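Side-chain contacts in EDTA monooxygenase (EDTA-degrading bacterium BNC1, PDB 5DQP), which probably oxidises EDTA as an FMN-dependent, luciferase-like monooxygenase that incorporates molecular oxygen and interacts with a partner flavin reductase: residues V93-S98 against Y103-Q108; R107-V112 against G159-W164; L154-G159 against M183-E188; K165-W168 against P174-N177. One frame throughout, in Å; residues are numbered along the deposited sequence.

Contact 1: residues V93-S98 against Y103-Q108; sequences VTASTS and YTLARQ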
loop_
_atom_site.group_PDB
_atom_site.type_symbol
_atom_site.label_atom_id
_atom_site.label_comp_id
_atom_site.label_asym_id
_atom_site.label_seq_id
_atom_site.Cartn_x
_atom_site.Cartn_y
_atom_site.Cartn_z
ATOM N N VAL A 93 -4.340 1.280 -9.338
ATOM C CA VAL A 93 -4.417 2.115 -8.146
ATOM C C VAL A 93 -4.054 3.560 -8.483
ATOM O O VAL A 93 -3.143 3.827 -9.276
ATOM C CB VAL A 93 -3.530 1.539 -7.026
ATOM C CG1 VAL A 93 -3.999 0.118 -6.703
ATOM C CG2 VAL A 93 -2.085 1.495 -7.447
ATOM N N THR A 94 -4.792 4.489 -7.892
ATOM C CA THR A 94 -4.549 5.911 -8.068
ATOM C C THR A 94 -3.535 6.407 -7.050
ATOM O O THR A 94 -3.692 6.169 -5.847
ATOM C CB THR A 94 -5.854 6.695 -7.913
ATOM O OG1 THR A 94 -6.770 6.284 -8.918
ATOM C CG2 THR A 94 -5.608 8.205 -8.020
ATOM N N ALA A 95 -2.523 7.137 -7.523
ATOM C CA ALA A 95 -1.715 7.913 -6.592
ATOM C C ALA A 95 -1.224 9.188 -7.276
ATOM O O ALA A 95 -0.961 9.199 -8.481
ATOM C CB ALA A 95 -0.538 7.097 -6.056
ATOM N N SER A 96 -1.066 10.244 -6.479
ATOM C CA SER A 96 -0.826 11.590 -6.981
ATOM C C SER A 96 0.655 11.855 -7.246
ATOM O O SER A 96 1.523 11.461 -6.468
ATOM C CB SER A 96 -1.342 12.615 -5.967
ATOM O OG SER A 96 -1.051 13.945 -6.383
ATOM N N THR A 97 0.948 12.559 -8.333
ATOM C CA THR A 97 2.310 13.050 -8.518
ATOM C C THR A 97 2.576 14.333 -7.728
ATOM O O THR A 97 3.731 14.778 -7.648
ATOM C CB THR A 97 2.600 13.304 -10.006
ATOM O OG1 THR A 97 1.622 14.207 -10.530
ATOM C CG2 THR A 97 2.575 11.992 -10.793
ATOM N N SER A 98 1.533 14.943 -7.164
ATOM C CA SER A 98 1.680 16.229 -6.489
ATOM C C SER A 98 2.180 16.059 -5.066
ATOM O O SER A 98 2.994 16.854 -4.592
ATOM C CB SER A 98 0.343 16.966 -6.458
ATOM O OG SER A 98 -0.100 17.232 -7.765
ATOM N N TYR A 103 10.565 8.213 -5.041
ATOM C CA TYR A 103 11.236 6.950 -4.766
ATOM C C TYR A 103 10.299 6.020 -4.012
ATOM O O TYR A 103 10.198 4.825 -4.326
ATOM C CB TYR A 103 12.530 7.208 -4.000
ATOM C CG TYR A 103 13.424 5.999 -3.883
ATOM C CD1 TYR A 103 13.265 5.107 -2.837
ATOM C CD2 TYR A 103 14.422 5.757 -4.810
ATOM C CE1 TYR A 103 14.065 4.005 -2.717
ATOM C CE2 TYR A 103 15.225 4.657 -4.702
ATOM C CZ TYR A 103 15.037 3.782 -3.642
ATOM O OH TYR A 103 15.821 2.670 -3.471
ATOM N N THR A 104 9.556 6.572 -3.056
ATOM C CA THR A 104 8.554 5.790 -2.351
ATOM C C THR A 104 7.486 5.262 -3.305
ATOM O O THR A 104 7.178 4.065 -3.307
ATOM C CB THR A 104 7.935 6.639 -1.252
ATOM O OG1 THR A 104 8.966 6.990 -0.316
ATOM C CG2 THR A 104 6.858 5.841 -0.542
ATOM N N LEU A 105 6.926 6.128 -4.142
ATOM C CA LEU A 105 5.876 5.676 -5.054
ATOM C C LEU A 105 6.398 4.638 -6.045
ATOM O O LEU A 105 5.751 3.608 -6.276
ATOM C CB LEU A 105 5.268 6.868 -5.789
ATOM C CG LEU A 105 4.060 6.509 -6.657
ATOM C CD1 LEU A 105 3.119 7.656 -6.728
ATOM C CD2 LEU A 105 4.532 6.130 -8.073
ATOM N N ALA A 106 7.559 4.896 -6.661
ATOM C CA ALA A 106 8.142 3.918 -7.589
ATOM C C ALA A 106 8.263 2.545 -6.926
ATOM O O ALA A 106 7.904 1.503 -7.500
ATOM C CB ALA A 106 9.522 4.408 -8.063
ATOM N N ARG A 107 8.760 2.549 -5.695
ATOM C CA ARG A 107 9.048 1.335 -4.956
ATOM C C ARG A 107 7.771 0.622 -4.507
ATOM O O ARG A 107 7.706 -0.614 -4.507
ATOM C CB ARG A 107 9.920 1.722 -3.770
ATOM C CG ARG A 107 9.823 0.829 -2.614
ATOM C CD ARG A 107 10.748 1.285 -1.516
ATOM N NE ARG A 107 11.353 0.113 -0.915
ATOM C CZ ARG A 107 11.629 -0.004 0.373
ATOM N NH1 ARG A 107 12.185 -1.116 0.812
ATOM N NH2 ARG A 107 11.347 0.987 1.214
ATOM N N GLN A 108 6.739 1.381 -4.144
ATOM C CA GLN A 108 5.511 0.759 -3.670
ATOM C C GLN A 108 4.681 0.190 -4.826
ATOM O O GLN A 108 4.169 -0.928 -4.728
ATOM C CB GLN A 108 4.721 1.767 -2.839
ATOM C CG GLN A 108 5.334 2.005 -1.476
ATOM C CD GLN A 108 4.457 2.889 -0.600
ATOM O OE1 GLN A 108 3.636 3.646 -1.110
ATOM N NE2 GLN A 108 4.627 2.794 0.721
#

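Contact 2: residues R107-V112 against G159-W164; sequences RQIASV and GLWNSW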
loop_
_atom_site.group_PDB
_atom_site.type_symbol
_atom_site.label_atom_id
_atom_site.label_comp_id
_atom_site.label_asym_id
_atom_site.label_seq_id
_atom_site.Cartn_x
_atom_site.Cartn_y
_atom_site.Cartn_z
ATOM N N ARG A 107 8.760 2.549 -5.695
ATOM C CA ARG A 107 9.048 1.335 -4.956
ATOM C C ARG A 107 7.771 0.622 -4.507
ATOM O O ARG A 107 7.706 -0.614 -4.507
ATOM C CB ARG A 107 9.920 1.722 -3.770
ATOM C CG ARG A 107 9.823 0.829 -2.614
ATOM C CD ARG A 107 10.748 1.285 -1.516
ATOM N NE ARG A 107 11.353 0.113 -0.915
ATOM C CZ ARG A 107 11.629 -0.004 0.373
ATOM N NH1 ARG A 107 12.185 -1.116 0.812
ATOM N NH2 ARG A 107 11.347 0.987 1.214
ATOM N N GLN A 108 6.739 1.381 -4.144
ATOM C CA GLN A 108 5.511 0.759 -3.670
ATOM C C GLN A 108 4.681 0.190 -4.826
ATOM O O GLN A 108 4.169 -0.928 -4.728
ATOM C CB GLN A 108 4.721 1.767 -2.839
ATOM C CG GLN A 108 5.334 2.005 -1.476
ATOM C CD GLN A 108 4.457 2.889 -0.600
ATOM O OE1 GLN A 108 3.636 3.646 -1.110
ATOM N NE2 GLN A 108 4.627 2.794 0.721
ATOM N N ILE A 109 4.576 0.909 -5.942
ATOM C CA ILE A 109 3.909 0.325 -7.110
ATOM C C ILE A 109 4.703 -0.871 -7.646
ATOM O O ILE A 109 4.125 -1.883 -8.054
ATOM C CB ILE A 109 3.694 1.385 -8.208
ATOM C CG1 ILE A 109 2.884 2.574 -7.675
ATOM C CG2 ILE A 109 3.065 0.750 -9.484
ATOM C CD1 ILE A 109 1.477 2.236 -7.250
ATOM N N ALA A 110 6.030 -0.761 -7.688
ATOM C CA ALA A 110 6.836 -1.862 -8.216
ATOM C C ALA A 110 6.767 -3.075 -7.306
ATOM O O ALA A 110 6.772 -4.217 -7.784
ATOM C CB ALA A 110 8.290 -1.422 -8.407
ATOM N N SER A 111 6.684 -2.851 -5.994
ATOM C CA SER A 111 6.546 -3.964 -5.067
ATOM C C SER A 111 5.220 -4.669 -5.268
ATOM O O SER A 111 5.164 -5.899 -5.283
ATOM C CB SER A 111 6.647 -3.496 -3.608
ATOM O OG SER A 111 7.854 -2.825 -3.327
ATOM N N VAL A 112 4.123 -3.907 -5.359
ATOM C CA VAL A 112 2.842 -4.580 -5.388
ATOM C C VAL A 112 2.681 -5.279 -6.721
ATOM O O VAL A 112 2.074 -6.360 -6.799
ATOM C CB VAL A 112 1.679 -3.610 -5.074
ATOM C CG1 VAL A 112 1.406 -2.650 -6.242
ATOM C CG2 VAL A 112 0.435 -4.404 -4.700
ATOM N N GLY A 159 12.630 5.929 -14.767
ATOM C CA GLY A 159 14.051 5.731 -14.542
ATOM C C GLY A 159 14.342 4.792 -13.384
ATOM O O GLY A 159 15.205 3.920 -13.488
ATOM N N LEU A 160 13.605 4.936 -12.278
ATOM C CA LEU A 160 13.790 4.043 -11.133
ATOM C C LEU A 160 13.406 2.611 -11.465
ATOM O O LEU A 160 14.110 1.664 -11.090
ATOM C CB LEU A 160 12.983 4.542 -9.933
ATOM C CG LEU A 160 13.600 5.798 -9.326
ATOM C CD1 LEU A 160 12.719 6.403 -8.242
ATOM C CD2 LEU A 160 14.991 5.457 -8.761
ATOM N N TRP A 161 12.264 2.420 -12.119
ATOM C CA TRP A 161 11.868 1.069 -12.487
ATOM C C TRP A 161 12.954 0.362 -13.294
ATOM O O TRP A 161 13.170 -0.841 -13.126
ATOM C CB TRP A 161 10.546 1.102 -13.248
ATOM C CG TRP A 161 9.378 1.352 -12.339
ATOM C CD1 TRP A 161 9.319 1.133 -10.984
ATOM C CD2 TRP A 161 8.119 1.913 -12.709
ATOM N NE1 TRP A 161 8.078 1.503 -10.494
ATOM C CE2 TRP A 161 7.330 1.995 -11.532
ATOM C CE3 TRP A 161 7.579 2.357 -13.918
ATOM C CZ2 TRP A 161 6.030 2.484 -11.542
ATOM C CZ3 TRP A 161 6.295 2.853 -13.923
ATOM C CH2 TRP A 161 5.531 2.903 -12.743
ATOM N N ASN A 162 13.672 1.090 -14.151
ATOM C CA ASN A 162 14.652 0.445 -15.014
ATOM C C ASN A 162 16.018 0.326 -14.394
ATOM O O ASN A 162 16.898 -0.251 -15.029
ATOM C CB ASN A 162 14.771 1.186 -16.344
ATOM C CG ASN A 162 13.546 1.005 -17.191
ATOM O OD1 ASN A 162 12.895 -0.036 -17.130
ATOM N ND2 ASN A 162 13.206 2.017 -17.968
ATOM N N SER A 163 16.221 0.852 -13.179
ATOM C CA SER A 163 17.558 0.998 -12.618
ATOM C C SER A 163 18.096 -0.279 -11.973
ATOM O O SER A 163 19.285 -0.308 -11.625
ATOM C CB SER A 163 17.587 2.139 -11.588
ATOM O OG SER A 163 16.878 1.777 -10.403
ATOM N N TRP A 164 17.267 -1.315 -11.778
ATOM C CA TRP A 164 17.738 -2.602 -11.260
ATOM C C TRP A 164 17.135 -3.700 -12.117
ATOM O O TRP A 164 15.948 -4.004 -11.989
ATOM C CB TRP A 164 17.373 -2.809 -9.795
ATOM C CG TRP A 164 17.932 -4.107 -9.230
ATOM C CD1 TRP A 164 18.913 -4.907 -9.784
ATOM C CD2 TRP A 164 17.547 -4.744 -8.017
ATOM N NE1 TRP A 164 19.169 -5.991 -8.970
ATOM C CE2 TRP A 164 18.355 -5.906 -7.874
ATOM C CE3 TRP A 164 16.640 -4.430 -7.007
ATOM C CZ2 TRP A 164 18.228 -6.765 -6.792
ATOM C CZ3 TRP A 164 16.529 -5.281 -5.930
ATOM C CH2 TRP A 164 17.319 -6.428 -5.828
#

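Contact 3: residues L154-G159 against M183-E188; sequences LEVVHG and MPINHE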
loop_
_atom_site.group_PDB
_atom_site.type_symbol
_atom_site.label_atom_id
_atom_site.label_comp_id
_atom_site.label_asym_id
_atom_site.label_seq_id
_atom_site.Cartn_x
_atom_site.Cartn_y
_atom_site.Cartn_z
ATOM N N LEU A 154 7.094 11.370 -13.557
ATOM C CA LEU A 154 6.991 10.158 -14.360
ATOM C C LEU A 154 8.339 9.756 -14.936
ATOM O O LEU A 154 8.649 8.561 -15.009
ATOM C CB LEU A 154 5.962 10.350 -15.473
ATOM C CG LEU A 154 4.524 9.949 -15.119
ATOM C CD1 LEU A 154 4.492 8.466 -14.800
ATOM C CD2 LEU A 154 4.042 10.719 -13.954
ATOM N N GLU A 155 9.163 10.734 -15.346
ATOM C CA GLU A 155 10.518 10.409 -15.785
ATOM C C GLU A 155 11.327 9.772 -14.657
ATOM O O GLU A 155 12.064 8.804 -14.881
ATOM C CB GLU A 155 11.246 11.654 -16.286
ATOM C CG GLU A 155 10.611 12.379 -17.443
ATOM C CD GLU A 155 11.439 13.590 -17.878
ATOM O OE1 GLU A 155 12.548 13.791 -17.329
ATOM O OE2 GLU A 155 10.985 14.341 -18.768
ATOM N N VAL A 156 11.247 10.333 -13.452
ATOM C CA VAL A 156 11.976 9.751 -12.338
ATOM C C VAL A 156 11.508 8.326 -12.121
ATOM O O VAL A 156 12.309 7.391 -12.085
ATOM C CB VAL A 156 11.803 10.594 -11.062
ATOM C CG1 VAL A 156 12.428 9.853 -9.896
ATOM C CG2 VAL A 156 12.432 11.976 -11.238
ATOM N N VAL A 157 10.190 8.131 -12.053
ATOM C CA VAL A 157 9.668 6.811 -11.735
ATOM C C VAL A 157 10.086 5.790 -12.794
ATOM O O VAL A 157 10.559 4.701 -12.462
ATOM C CB VAL A 157 8.145 6.879 -11.552
ATOM C CG1 VAL A 157 7.535 5.460 -11.458
ATOM C CG2 VAL A 157 7.847 7.687 -10.330
ATOM N N HIS A 158 9.916 6.113 -14.086
ATOM C CA HIS A 158 10.339 5.158 -15.109
ATOM C C HIS A 158 11.835 4.884 -15.018
ATOM O O HIS A 158 12.277 3.732 -15.145
ATOM C CB HIS A 158 9.956 5.648 -16.508
ATOM C CG HIS A 158 8.575 5.239 -16.918
ATOM N ND1 HIS A 158 8.274 3.958 -17.330
ATOM C CD2 HIS A 158 7.407 5.924 -16.934
ATOM C CE1 HIS A 158 6.985 3.879 -17.607
ATOM N NE2 HIS A 158 6.435 5.056 -17.367
ATOM N N GLY A 159 12.630 5.929 -14.767
ATOM C CA GLY A 159 14.051 5.731 -14.542
ATOM C C GLY A 159 14.342 4.792 -13.384
ATOM O O GLY A 159 15.205 3.920 -13.488
ATOM N N MET A 183 22.003 0.363 -12.055
ATOM C CA MET A 183 22.555 1.646 -12.462
ATOM C C MET A 183 21.747 2.788 -11.860
ATOM O O MET A 183 20.539 2.900 -12.128
ATOM C CB MET A 183 22.575 1.755 -13.987
ATOM C CG MET A 183 23.320 2.980 -14.500
ATOM S SD MET A 183 22.913 3.346 -16.217
ATOM C CE MET A 183 23.728 4.929 -16.450
ATOM N N PRO A 184 22.377 3.663 -11.068
ATOM C CA PRO A 184 21.659 4.823 -10.533
ATOM C C PRO A 184 21.174 5.728 -11.652
ATOM O O PRO A 184 21.656 5.671 -12.783
ATOM C CB PRO A 184 22.707 5.522 -9.671
ATOM C CG PRO A 184 24.008 5.110 -10.284
ATOM C CD PRO A 184 23.815 3.709 -10.739
ATOM N N ILE A 185 20.172 6.550 -11.340
ATOM C CA ILE A 185 19.676 7.504 -12.329
ATOM C C ILE A 185 20.298 8.883 -12.156
ATOM O O ILE A 185 20.357 9.642 -13.131
ATOM C CB ILE A 185 18.134 7.627 -12.317
ATOM C CG1 ILE A 185 17.649 8.193 -10.979
ATOM C CG2 ILE A 185 17.488 6.289 -12.654
ATOM C CD1 ILE A 185 16.125 8.429 -10.893
ATOM N N ASN A 186 20.766 9.226 -10.963
ATOM C CA ASN A 186 21.353 10.540 -10.697
ATOM C C ASN A 186 20.530 11.630 -11.358
ATOM O O ASN A 186 21.034 12.464 -12.101
ATOM C CB ASN A 186 22.816 10.613 -11.146
ATOM C CG ASN A 186 23.707 9.623 -10.405
ATOM O OD1 ASN A 186 23.444 9.277 -9.248
ATOM N ND2 ASN A 186 24.759 9.160 -11.067
ATOM N N HIS A 187 19.232 11.607 -11.080
ATOM C CA HIS A 187 18.335 12.616 -11.612
ATOM C C HIS A 187 18.436 13.889 -10.785
ATOM O O HIS A 187 18.465 13.851 -9.549
ATOM C CB HIS A 187 16.889 12.114 -11.613
ATOM C CG HIS A 187 15.905 13.179 -11.964
ATOM N ND1 HIS A 187 15.577 13.480 -13.266
ATOM C CD2 HIS A 187 15.237 14.067 -11.190
ATOM C CE1 HIS A 187 14.725 14.489 -13.280
ATOM N NE2 HIS A 187 14.499 14.863 -12.035
ATOM N N GLU A 188 18.500 15.022 -11.474
ATOM C CA GLU A 188 18.366 16.321 -10.823
ATOM C C GLU A 188 17.604 17.229 -11.773
ATOM O O GLU A 188 18.127 17.603 -12.826
ATOM C CB GLU A 188 19.720 16.926 -10.454
ATOM C CG GLU A 188 19.565 18.267 -9.733
ATOM C CD GLU A 188 20.753 18.630 -8.847
ATOM O OE1 GLU A 188 21.824 17.987 -8.971
ATOM O OE2 GLU A 188 20.608 19.567 -8.024
#

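Contact 4: residues K165-W168 against P174-N177; sequences KFPW and PNPN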
loop_
_atom_site.group_PDB
_atom_site.type_symbol
_atom_site.label_atom_id
_atom_site.label_comp_id
_atom_site.label_asym_id
_atom_site.label_seq_id
_atom_site.Cartn_x
_atom_site.Cartn_y
_atom_site.Cartn_z
ATOM N N LYS A 165 17.953 -4.294 -12.983
ATOM C CA LYS A 165 17.542 -5.421 -13.810
ATOM C C LYS A 165 18.198 -6.671 -13.222
ATOM O O LYS A 165 19.351 -6.975 -13.510
ATOM C CB LYS A 165 17.921 -5.186 -15.262
ATOM C CG LYS A 165 17.147 -4.019 -15.897
ATOM C CD LYS A 165 17.629 -3.695 -17.314
ATOM C CE LYS A 165 16.961 -2.416 -17.814
ATOM N NZ LYS A 165 17.341 -2.064 -19.210
ATOM N N PHE A 166 17.451 -7.358 -12.355
ATOM C CA PHE A 166 17.924 -8.575 -11.706
ATOM C C PHE A 166 17.915 -9.733 -12.710
ATOM O O PHE A 166 17.027 -9.812 -13.556
ATOM C CB PHE A 166 17.019 -8.887 -10.502
ATOM C CG PHE A 166 17.350 -10.161 -9.768
ATOM C CD1 PHE A 166 18.337 -10.181 -8.797
ATOM C CD2 PHE A 166 16.684 -11.336 -10.070
ATOM C CE1 PHE A 166 18.655 -11.354 -8.136
ATOM C CE2 PHE A 166 16.992 -12.511 -9.411
ATOM C CZ PHE A 166 17.984 -12.518 -8.432
ATOM N N PRO A 167 18.993 -10.715 -12.656
ATOM C CA PRO A 167 19.093 -11.804 -13.671
ATOM C C PRO A 167 18.211 -13.026 -13.398
ATOM O O PRO A 167 18.622 -14.066 -12.890
ATOM C CB PRO A 167 20.584 -12.150 -13.641
ATOM C CG PRO A 167 21.063 -11.767 -12.279
ATOM C CD PRO A 167 20.123 -10.717 -11.715
ATOM N N TRP A 168 16.932 -12.890 -13.762
ATOM C CA TRP A 168 15.935 -13.922 -13.477
ATOM C C TRP A 168 16.340 -15.299 -13.990
ATOM O O TRP A 168 15.971 -16.311 -13.389
ATOM C CB TRP A 168 14.581 -13.527 -14.093
ATOM C CG TRP A 168 14.107 -12.231 -13.590
ATOM C CD1 TRP A 168 14.135 -11.035 -14.245
ATOM C CD2 TRP A 168 13.608 -11.961 -12.277
ATOM N NE1 TRP A 168 13.645 -10.047 -13.435
ATOM C CE2 TRP A 168 13.319 -10.587 -12.218
ATOM C CE3 TRP A 168 13.365 -12.753 -11.146
ATOM C CZ2 TRP A 168 12.784 -9.989 -11.081
ATOM C CZ3 TRP A 168 12.844 -12.159 -10.021
ATOM C CH2 TRP A 168 12.565 -10.793 -9.995
ATOM N N PRO A 174 26.474 -20.571 -9.195
ATOM C CA PRO A 174 27.537 -19.560 -9.247
ATOM C C PRO A 174 27.219 -18.492 -10.281
ATOM O O PRO A 174 26.750 -18.773 -11.387
ATOM C CB PRO A 174 28.787 -20.362 -9.642
ATOM C CG PRO A 174 28.398 -21.812 -9.539
ATOM C CD PRO A 174 26.923 -21.875 -9.705
ATOM N N ASN A 175 27.452 -17.268 -9.899
ATOM C CA ASN A 175 27.200 -16.108 -10.738
ATOM C C ASN A 175 28.072 -15.019 -10.142
ATOM O O ASN A 175 27.912 -14.688 -8.964
ATOM C CB ASN A 175 25.717 -15.716 -10.746
ATOM C CG ASN A 175 25.417 -14.587 -11.698
ATOM O OD1 ASN A 175 26.312 -13.821 -12.058
ATOM N ND2 ASN A 175 24.154 -14.464 -12.114
ATOM N N PRO A 176 29.051 -14.494 -10.874
ATOM C CA PRO A 176 29.871 -13.423 -10.296
ATOM C C PRO A 176 29.095 -12.127 -10.124
ATOM O O PRO A 176 29.486 -11.291 -9.309
ATOM C CB PRO A 176 31.033 -13.281 -11.294
ATOM C CG PRO A 176 30.510 -13.830 -12.578
ATOM C CD PRO A 176 29.483 -14.878 -12.228
ATOM N N ASN A 177 27.973 -11.953 -10.808
ATOM C CA ASN A 177 27.206 -10.709 -10.752
ATOM C C ASN A 177 25.747 -11.019 -10.437
ATOM O O ASN A 177 24.854 -10.804 -11.270
ATOM C CB ASN A 177 27.338 -9.950 -12.070
ATOM C CG ASN A 177 26.639 -8.618 -12.041
ATOM O OD1 ASN A 177 26.479 -8.002 -10.987
ATOM N ND2 ASN A 177 26.216 -8.160 -13.206
#

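Contact 1: residues V93-S98 against Y103-Q108
Leu105 reaches Ala95 through two torsions. Chi1 of -174° sets CG opposite the backbone N and beside the carbonyl carbon. Chi2 of 149° lies well off a staggered value and turns the CD1 branch to the strand. The contact belongs to a right-handed beta-alpha-beta unit of the TIM-barrel fold: strand 90-96, helix 102-115, strand 120-125. It joins the end of the first strand to the early part of the helix that follows.

The touch is small and apolar. Ala95 points its CB toward the helix, and Leu105 CD1 comes to 3.8 Å from that CB. The same methyl lies 4.1 Å from Ser96 O, the next step of the strand backbone. One leucine branch thus rests on both a methyl and a carbonyl oxygen. Leu105 also touches Phe153 of helix 143-161 and Trp122 of strand 120-125. The indole NE1 of Trp122 is hydrogen-bonded to Ala95 O, so this aromatic residue links both sides of the contact.

Thr94, just before Ala95, is a predicted FMN-binding residue. The strand therefore has the predicted cofactor site close by, while Ala95 meets the helix on the outside of the barrel.

The chain leaves the strand at Ser96, whose CB points away from the helix. Its hydroxyl is hydrogen-bonded to Thr127 OG1. An ST turn forms here as well: Ser96 OG accepts from Ser98 N at 2.9 Å, with an N-H...O angle of 152°.

Contact 2: residues R107-V112 against G159-W164
Ile109 and Ala110, on helix 102-115, meet the indole of Trp161 near the end of helix 143-161. At the start of the first segment, Arg107 NH1 forms a salt bridge with Asp57 OD1 of the second subunit. The same residue offers its backbone O to Ser111, one turn on. Ser111 N and Ser111 OG reach that oxygen from opposite faces of its plane, so two bonds grip it.

Ile109 touches with one branch. Its CG2 methyl lies 4.0 Å from Trp161 CZ2, on the benzene part of the indole. Chi1 of -57° puts CG1 beside the backbone N and leaves CG2 to meet the ring. The CD1 end of the other branch packs on Val93 of the barrel strand. The isoleucine thus fills space between the strand and the indole.

Ala110 meets the pyrrole part. Its CB is 3.6 Å from Trp161 NE1 and 3.8 Å from Trp161 CD1. Both residues approach the ring obliquely. The small alanine lets the indole come close to the helix backbone.

Trp161 NE1 is hydrogen-bonded to Ala106 O, one turn before Ala110. This bond satisfies the buried N-H and fixes the rotation of the ring. A leucine in place of Trp161 would probably deprive Ala106 O of its indole partner and open a gap beside Ile109 and Ala110.

The arrangement is packing between two neighbouring outer helices of a TIM barrel. Helix 102-115 comes after strand 90-96, and helix 143-161 comes later, after the adjacent parallel strand 120-125.

Contact 3: residues L154-G159 against M183-E188
Val156, Gly159, Ile185 and His187 join an outer barrel helix to an added hairpin. The helix is 143-161 of the TIM-barrel fold. The hairpin pairs strand 187-188 with strand 193-194 in antiparallel fashion. Its first strand and the loop before it lie along the helix.

A CH-pi contact ties Val156 to His187. Val156 CG2 sits over one face of the His187 imidazole, 3.6 Å from the ring centroid and 15° off the ring normal. It is displaced toward the CD2-NE2 side, with His187 CD2 at 3.5 Å. The two side chains cross at about a right angle. The His187 torsion suits this: chi1 of 172° holds CG opposite the backbone N, and the ring extends to the helix.

A polar partner holds the ring from outside the segments. His187 NE2 is hydrogen-bonded to Glu152 OE1, one turn before Val156 on helix 143-161. This bond restrains the imidazole while the valine methyl lies on its face.

Apolar packing involves the other valine branch. Val156 CG1 meets Ile185 CD1 at 4.1 Å, again with the side chains at about a right angle. Val194 of the second hairpin strand touches both residues and extends this apolar patch.

Ile185 also packs on the helix backbone at Gly159. The glycine has no CB to hold the loop off; at that place a CB would be crowded by the isoleucine. The CG2 methyl of Ile185 therefore comes down onto the peptide group, 3.4 Å from Gly159 O and 3.6 Å from Gly159 C.

Contact 4: residues K165-W168 against P174-N177
The long connection between strands 164-165 and 181-182, which pair antiparallel, folds back on itself where Pro167 meets Asn175 and Asn177. Two tight turns shape it. Pro167 is the centre of an inverse gamma turn, and Asn175 begins an Asx turn.

The contact is loose and lies at the surface. Pro167 CG is 4.0 Å from Asn177 O and 4.1 Å from Asn175 ND2. One corner of the proline ring thus faces a backbone carbonyl and a side-chain amide, and the side chains of Pro167 and Asn175 cross at a slant.

The asparagine amide is held at both ends. Its OD1 accepts from Asn177 N at 2.8 Å, with an N-H...O angle of 153°. The donor sits above the carbonyl plane, 39° out of it. Its ND2 is hydrogen-bonded to Glu170 O, in the chain between the two segments. With an alanine in place of Asn175, Asn177 N and Glu170 O would be likely to lose these partners and the turn to slacken.

Nearby, Phe166 and Trp168 meet Phe33 of the second subunit, so the connection reaches the dimer interface. The proline contact itself is only van der Waals, and the bonds of the asparagine amide probably give this part of the loop much of its directional hold.

In the fold
Contacts 1, 2 and 3 form a connected set on one side of the TIM barrel. Contacts 1 and 2 share helix 102-115, and their centres are about 10 Å apart. Contacts 2 and 3 share helix 143-161, also with centres about 10 Å apart, and their segments alternate along the chain. The order runs outward from a barrel strand, through two outer helices, to the hairpin. Contact 4 is nested within the loop that contact 3 closes. Its centre is about 22 Å from that of contact 3, and they do not touch. Contacts 1, 2 and 4 all reach the second subunit, so this side of the barrel and its long excursion help build the dimer.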